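Local coordinates for protein HP0721 (Helicobacter pylori, PDB 2XRH) that is a secreted protein of unknown function from the DUF1104 family, here a truncated form that binds nicotinic acid in a pocket of its helical fold, at residues K78-K81 / E82-K86. Sequence-based numbering, arbitrary orientation.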
ATOM      1  N   LYS A  78      -3.993  -2.865   7.521  1.00 11.35           N
ATOM      2  CA  LYS A  78      -5.122  -3.815   7.470  1.00 12.41           C
ATOM      3  C   LYS A  78      -6.042  -3.619   8.682  1.00 12.74           C
ATOM      4  O   LYS A  78      -7.275  -3.628   8.582  1.00 12.43           O
ATOM      5  CB  LYS A  78      -4.627  -5.235   7.359  1.00 13.97           C
ATOM      6  CG  LYS A  78      -3.994  -5.561   6.014  1.00 18.59           C
ATOM      7  CD  LYS A  78      -3.837  -7.081   5.852  1.00 25.02           C
ATOM      8  CE  LYS A  78      -3.323  -7.432   4.481  1.00 29.80           C
ATOM      9  NZ  LYS A  78      -2.381  -8.618   4.448  1.00 34.84           N
ATOM     10  N   ALA A  79      -5.447  -3.429   9.838  1.00 10.75           N
ATOM     11  CA  ALA A  79      -6.204  -3.240  11.059  1.00 10.58           C
ATOM     12  C   ALA A  79      -6.967  -1.900  11.005  1.00 10.27           C
ATOM     13  O   ALA A  79      -8.098  -1.784  11.490  1.00 10.89           O
ATOM     14  CB  ALA A  79      -5.312  -3.351  12.326  1.00 11.26           C
ATOM     15  N   VAL A  80      -6.330  -0.876  10.447  1.00 11.03           N
ATOM     16  CA  VAL A  80      -6.950   0.417  10.287  1.00 11.15           C
ATOM     17  C   VAL A  80      -8.168   0.262   9.366  1.00 10.86           C
ATOM     18  O   VAL A  80      -9.241   0.758   9.672  1.00 11.09           O
ATOM     19  CB  VAL A  80      -5.963   1.503   9.775  1.00 10.26           C
ATOM     20  CG1 VAL A  80      -6.719   2.676   9.212  1.00 11.41           C
ATOM     21  CG2 VAL A  80      -5.007   1.949  10.919  1.00 11.45           C
ATOM     22  N   LYS A  81      -7.998  -0.416   8.262  1.00 11.26           N
ATOM     23  CA  LYS A  81      -9.080  -0.588   7.290  1.00 12.23           C
ATOM     24  C   LYS A  81     -10.260  -1.257   7.965  1.00 13.24           C
ATOM     25  O   LYS A  81     -11.390  -0.816   7.828  1.00 15.37           O
ATOM     26  CB  LYS A  81      -8.597  -1.429   6.104  1.00 14.06           C
ATOM     27  CG  LYS A  81      -9.642  -1.773   5.069  1.00 19.83           C
ATOM     28  CD  LYS A  81      -9.055  -2.437   3.775  1.00 27.55           C
ATOM     29  CE  LYS A  81      -8.687  -3.894   3.941  1.00 32.17           C
ATOM     30  NZ  LYS A  81      -8.865  -4.673   2.690  1.00 36.60           N
ATOM     31  N   GLU A  82      -9.989  -2.305   8.711  1.00 13.91           N
ATOM     32  CA  GLU A  82     -11.033  -3.017   9.436  1.00 14.23           C
ATOM     33  C   GLU A  82     -11.698  -2.194  10.503  1.00 13.42           C
ATOM     34  O   GLU A  82     -12.935  -2.225  10.619  1.00 13.42           O
ATOM     35  CB  GLU A  82     -10.460  -4.290  10.007  1.00 16.33           C
ATOM     36  CG  GLU A  82     -10.132  -5.304   8.969  1.00 21.02           C
ATOM     37  CD  GLU A  82     -11.326  -5.622   8.096  1.00 27.04           C
ATOM     38  OE1 GLU A  82     -12.317  -6.087   8.712  1.00 31.57           O
ATOM     39  OE2 GLU A  82     -11.280  -5.385   6.827  1.00 31.52           O
ATOM     40  N   ALA A  83     -10.919  -1.441  11.270  1.00 12.18           N
ATOM     41  CA  ALA A  83     -11.484  -0.561  12.267  1.00 12.22           C
ATOM     42  C   ALA A  83     -12.397   0.471  11.616  1.00 13.00           C
ATOM     43  O   ALA A  83     -13.457   0.767  12.128  1.00 14.63           O
ATOM     44  CB  ALA A  83     -10.397   0.112  13.116  1.00 12.90           C
ATOM     45  N   LEU A  84     -11.961   1.067  10.515  1.00 13.04           N
ATOM     46  CA  LEU A  84     -12.753   2.066   9.866  1.00 14.49           C
ATOM     47  C   LEU A  84     -14.074   1.460   9.389  1.00 16.35           C
ATOM     48  O   LEU A  84     -15.121   2.116   9.503  1.00 18.54           O
ATOM     49  CB  LEU A  84     -12.022   2.660   8.672  1.00 14.06           C
ATOM     50  CG  LEU A  84     -10.921   3.633   9.061  1.00 14.72           C
ATOM     51  CD1 LEU A  84     -10.026   3.948   7.785  1.00 16.73           C
ATOM     52  CD2 LEU A  84     -11.458   4.878   9.697  1.00 15.34           C
ATOM     53  N   LYS A  85     -14.009   0.252   8.837  1.00 17.22           N
ATOM     54  CA  LYS A  85     -15.219  -0.483   8.364  1.00 20.13           C
ATOM     55  C   LYS A  85     -16.199  -0.618   9.510  1.00 22.20           C
ATOM     56  O   LYS A  85     -17.409  -0.293   9.383  1.00 23.41           O
ATOM     57  CB  LYS A  85     -14.885  -1.875   7.845  1.00 21.55           C
ATOM     58  CG  LYS A  85     -13.957  -1.992   6.659  1.00 27.10           C
ATOM     59  CD  LYS A  85     -14.202  -0.981   5.566  1.00 31.03           C
ATOM     60  CE  LYS A  85     -12.885  -0.553   4.854  1.00 31.52           C
ATOM     61  NZ  LYS A  85     -12.130   0.494   5.595  1.00 27.86           N
ATOM     62  N   LYS A  86     -15.689  -1.060  10.641  1.00 24.55           N
ATOM     63  CA  LYS A  86     -16.550  -1.328  11.809  1.00 26.74           C
ATOM     64  C   LYS A  86     -17.139  -0.108  12.399  1.00 29.16           C
ATOM     65  O   LYS A  86     -18.207  -0.179  13.030  1.00 31.45           O
ATOM     66  CB  LYS A  86     -15.773  -1.960  12.928  1.00 26.74           C
ATOM     67  CG  LYS A  86     -15.528  -3.350  12.680  1.00 25.86           C
ATOM     68  CD  LYS A  86     -15.241  -4.054  14.008  1.00 27.27           C
ATOM     69  CE  LYS A  86     -14.855  -5.434  13.683  1.00 26.65           C
ATOM     70  NZ  LYS A  86     -13.584  -5.473  12.966  1.00 27.26           N
TER
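Val80 and Leu84 sit one turn apart on the buried face and project together from it, flank to flank, with Val80 CG1 3.8 Å from Leu84 CD1. This is the tightly packed side: Val80 and Ala83 rest on Ile31 of helix 31-44, and Val80 also touches the bound nicotinic acid, while Leu84 packs on Thr35 and Met92, two residues of the same pocket. Beneath the side chains runs the regular i to i+4 ladder of an alpha helix, here the last turns of helix 70-86; Leu84 N, for example, donates to Val80 O at 2.9 Å. The next carbonyl is gripped twice. Lys81 O accepts from Lys85 N at 3.0 Å and, from the opposite face of its plane, from Lys85 NZ at 2.7 Å. To get there the Lys85 chain folds back over its own turn, bent from chi2 (-42°) onward. Lys81 CG, anti to the backbone N (chi1 176°), stands beside its own carbonyl carbon and so meets Lys85 CE at a snug 3.5 Å. The solvent side is looser. Farther out the Lys81 chain bends at chi3 and runs beside Glu82, yet Lys81 NZ stays 4.8 Å from Glu82 OE2, so opposite charges are merely neighbours there and any attraction is probably modest. Lys78, also exposed, turns back along the helix to a salt bridge with Glu74.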